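Local structure of acetyl xylan esterase (Paenibacillus sp. R4, 6AGQ) at residues 22-25 and 26-30. The protein probably removes acetyl groups from acetylated xylan, as a cold-active esterase of the alpha/beta-hydrolase clan. Numbering follows the deposited sequence.
Sequences TDFD and LFWDN
F24 and W28, an i/i+4 aromatic pair on the first turn of helix 24-36, pack edge-to-face (T-shaped): the edge of the indole five-membered ring points at the phenyl face, with the planes at 63° and the centroids 4.8 Å apart. W28 CD1 makes the touch, lying over the rim of the F24 ring, 3.7 Å from F24 CE1. F24 has CG anti to its own N (chi1 -172°), whereas W28 CG lies beside the backbone N, which lets the two side chains cross on the same side of the helix. One face of the indole is covered by its neighbour F27, whose CE2 lies 3.8 Å above the plane, over its centre.

Backbone bonds fix the spacing: F27 N donates to D23 O (2.8 Å, nearly straight at 172°), W28 N to F24 O, and D29 N to D25 O. A water accepts from L26 N at 2.9 Å and donates to T22 O, bridging the first turn to the preceding loop. Replacing F24 with alanine would probably leave the CD1 edge of W28 without its aromatic face.

W28 NE1 is satisfied by the carbonyl of Y252, whose OH is hydrogen-bonded to D23 OD1, while D25 OD1 forms a salt bridge with R261. This local packing joins the start of helix 24-36 to helix 255-259, F24 touching N257 and M258 and W28 touching M258, with F27 reaching the loop residues P149 and F253.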
ATOM      1  N   THR A  22     -20.976   6.384 -39.311  1.00 38.87           N
ATOM      2  CA  THR A  22     -21.768   5.880 -40.452  1.00 43.71           C
ATOM      3  C   THR A  22     -20.957   5.011 -41.374  1.00 42.40           C
ATOM      4  O   THR A  22     -21.477   4.058 -41.945  1.00 45.59           O
ATOM      5  CB  THR A  22     -22.293   6.990 -41.373  1.00 46.07           C
ATOM      6  OG1 THR A  22     -22.416   8.202 -40.645  1.00 49.16           O
ATOM      7  CG2 THR A  22     -23.632   6.577 -41.947  1.00 49.90           C
ATOM      8  N   ASP A  23     -19.684   5.368 -41.506  1.00 38.67           N
ATOM      9  CA  ASP A  23     -18.740   4.683 -42.377  1.00 36.77           C
ATOM     10  C   ASP A  23     -17.915   3.544 -41.679  1.00 31.60           C
ATOM     11  O   ASP A  23     -16.847   3.151 -42.186  1.00 29.48           O
ATOM     12  CB  ASP A  23     -17.786   5.753 -42.957  1.00 39.47           C
ATOM     13  CG  ASP A  23     -16.689   6.155 -41.957  1.00 41.82           C
ATOM     14  OD1 ASP A  23     -16.894   5.979 -40.750  1.00 49.43           O
ATOM     15  OD2 ASP A  23     -15.628   6.623 -42.351  1.00 44.33           O
ATOM     16  N   PHE A  24     -18.389   3.007 -40.545  1.00 31.70           N
ATOM     17  CA  PHE A  24     -17.733   1.837 -39.874  1.00 29.55           C
ATOM     18  C   PHE A  24     -17.488   0.687 -40.844  1.00 31.98           C
ATOM     19  O   PHE A  24     -16.328   0.201 -40.937  1.00 28.97           O
ATOM     20  CB  PHE A  24     -18.561   1.345 -38.692  1.00 28.22           C
ATOM     21  CG  PHE A  24     -17.908   0.295 -37.813  1.00 28.12           C
ATOM     22  CD1 PHE A  24     -18.063  -1.085 -38.091  1.00 26.58           C
ATOM     23  CD2 PHE A  24     -17.254   0.667 -36.631  1.00 28.50           C
ATOM     24  CE1 PHE A  24     -17.528  -2.040 -37.255  1.00 27.93           C
ATOM     25  CE2 PHE A  24     -16.739  -0.314 -35.761  1.00 27.82           C
ATOM     26  CZ  PHE A  24     -16.885  -1.665 -36.071  1.00 27.07           C
ATOM     27  N   ASP A  25     -18.537   0.249 -41.559  1.00 31.84           N
ATOM     28  CA  ASP A  25     -18.355  -0.892 -42.489  1.00 37.32           C
ATOM     29  C   ASP A  25     -17.441  -0.550 -43.670  1.00 38.60           C
ATOM     30  O   ASP A  25     -16.534  -1.345 -44.032  1.00 31.96           O
ATOM     31  CB  ASP A  25     -19.679  -1.499 -42.939  1.00 38.70           C
ATOM     32  CG  ASP A  25     -20.491  -2.042 -41.759  1.00 42.41           C
ATOM     33  OD1 ASP A  25     -19.892  -2.663 -40.848  1.00 41.98           O
ATOM     34  OD2 ASP A  25     -21.730  -1.833 -41.710  1.00 46.88           O
ATOM     35  N   LEU A  26     -17.617   0.642 -44.225  1.00 41.43           N
ATOM     36  CA  LEU A  26     -16.689   1.121 -45.265  1.00 41.82           C
ATOM     37  C   LEU A  26     -15.185   1.164 -44.806  1.00 33.11           C
ATOM     38  O   LEU A  26     -14.311   0.697 -45.525  1.00 30.38           O
ATOM     39  CB  LEU A  26     -17.129   2.472 -45.807  1.00 44.69           C
ATOM     40  CG  LEU A  26     -16.183   3.131 -46.825  1.00 48.75           C
ATOM     41  CD1 LEU A  26     -16.114   2.252 -48.063  1.00 49.05           C
ATOM     42  CD2 LEU A  26     -16.643   4.553 -47.163  1.00 49.70           C
ATOM     43  N   PHE A  27     -14.899   1.732 -43.650  1.00 30.03           N
ATOM     44  CA  PHE A  27     -13.503   1.759 -43.128  1.00 32.44           C
ATOM     45  C   PHE A  27     -12.913   0.340 -43.094  1.00 30.53           C
ATOM     46  O   PHE A  27     -11.778   0.140 -43.557  1.00 29.64           O
ATOM     47  CB  PHE A  27     -13.465   2.375 -41.743  1.00 31.47           C
ATOM     48  CG  PHE A  27     -12.142   2.247 -41.055  1.00 32.89           C
ATOM     49  CD1 PHE A  27     -11.142   3.190 -41.269  1.00 35.83           C
ATOM     50  CD2 PHE A  27     -11.904   1.208 -40.168  1.00 33.21           C
ATOM     51  CE1 PHE A  27      -9.915   3.070 -40.615  1.00 35.94           C
ATOM     52  CE2 PHE A  27     -10.690   1.069 -39.519  1.00 33.75           C
ATOM     53  CZ  PHE A  27      -9.695   2.007 -39.734  1.00 36.60           C
ATOM     54  N   TRP A  28     -13.691  -0.628 -42.577  1.00 27.57           N
ATOM     55  CA  TRP A  28     -13.246  -1.992 -42.469  1.00 26.90           C
ATOM     56  C   TRP A  28     -13.132  -2.749 -43.793  1.00 30.35           C
ATOM     57  O   TRP A  28     -12.150  -3.526 -43.986  1.00 28.58           O
ATOM     58  CB  TRP A  28     -13.998  -2.810 -41.402  1.00 24.45           C
ATOM     59  CG  TRP A  28     -13.581  -2.424 -40.012  1.00 24.05           C
ATOM     60  CD1 TRP A  28     -14.346  -1.794 -39.058  1.00 21.48           C
ATOM     61  CD2 TRP A  28     -12.298  -2.633 -39.417  1.00 20.55           C
ATOM     62  NE1 TRP A  28     -13.607  -1.581 -37.948  1.00 20.28           N
ATOM     63  CE2 TRP A  28     -12.348  -2.078 -38.129  1.00 19.14           C
ATOM     64  CE3 TRP A  28     -11.099  -3.209 -39.868  1.00 21.78           C
ATOM     65  CZ2 TRP A  28     -11.261  -2.106 -37.253  1.00 19.61           C
ATOM     66  CZ3 TRP A  28     -10.002  -3.215 -39.016  1.00 21.25           C
ATOM     67  CH2 TRP A  28     -10.084  -2.636 -37.730  1.00 20.14           C
ATOM     68  N   ASP A  29     -14.065  -2.616 -44.714  1.00 31.61           N
ATOM     69  CA  ASP A  29     -13.830  -3.404 -45.936  1.00 38.22           C
ATOM     70  C   ASP A  29     -12.742  -2.812 -46.860  1.00 35.28           C
ATOM     71  O   ASP A  29     -12.151  -3.560 -47.628  1.00 40.59           O
ATOM     72  CB  ASP A  29     -15.093  -3.889 -46.647  1.00 46.76           C
ATOM     73  CG  ASP A  29     -16.116  -2.875 -46.709  1.00 48.84           C
ATOM     74  OD1 ASP A  29     -15.678  -1.716 -46.730  1.00 60.55           O
ATOM     75  OD2 ASP A  29     -17.325  -3.214 -46.687  1.00 55.97           O
ATOM     76  N   ASN A  30     -12.431  -1.512 -46.737  1.00 33.21           N
ATOM     77  CA  ASN A  30     -11.199  -0.971 -47.319  1.00 37.27           C
ATOM     78  C   ASN A  30      -9.962  -1.602 -46.665  1.00 41.76           C
ATOM     79  O   ASN A  30      -9.041  -2.032 -47.362  1.00 45.63           O
ATOM     80  CB  ASN A  30     -11.078   0.580 -47.171  1.00 37.97           C
ATOM     81  CG  ASN A  30     -12.001   1.366 -48.144  1.00 40.39           C
ATOM     82  OD1 ASN A  30     -12.543   0.833 -49.126  1.00 37.48           O
ATOM     83  ND2 ASN A  30     -12.195   2.636 -47.841  1.00 37.18           N
TER
HETATM   84  O   HOH W   1     -20.155   1.930 -43.886  1.00 43.20           O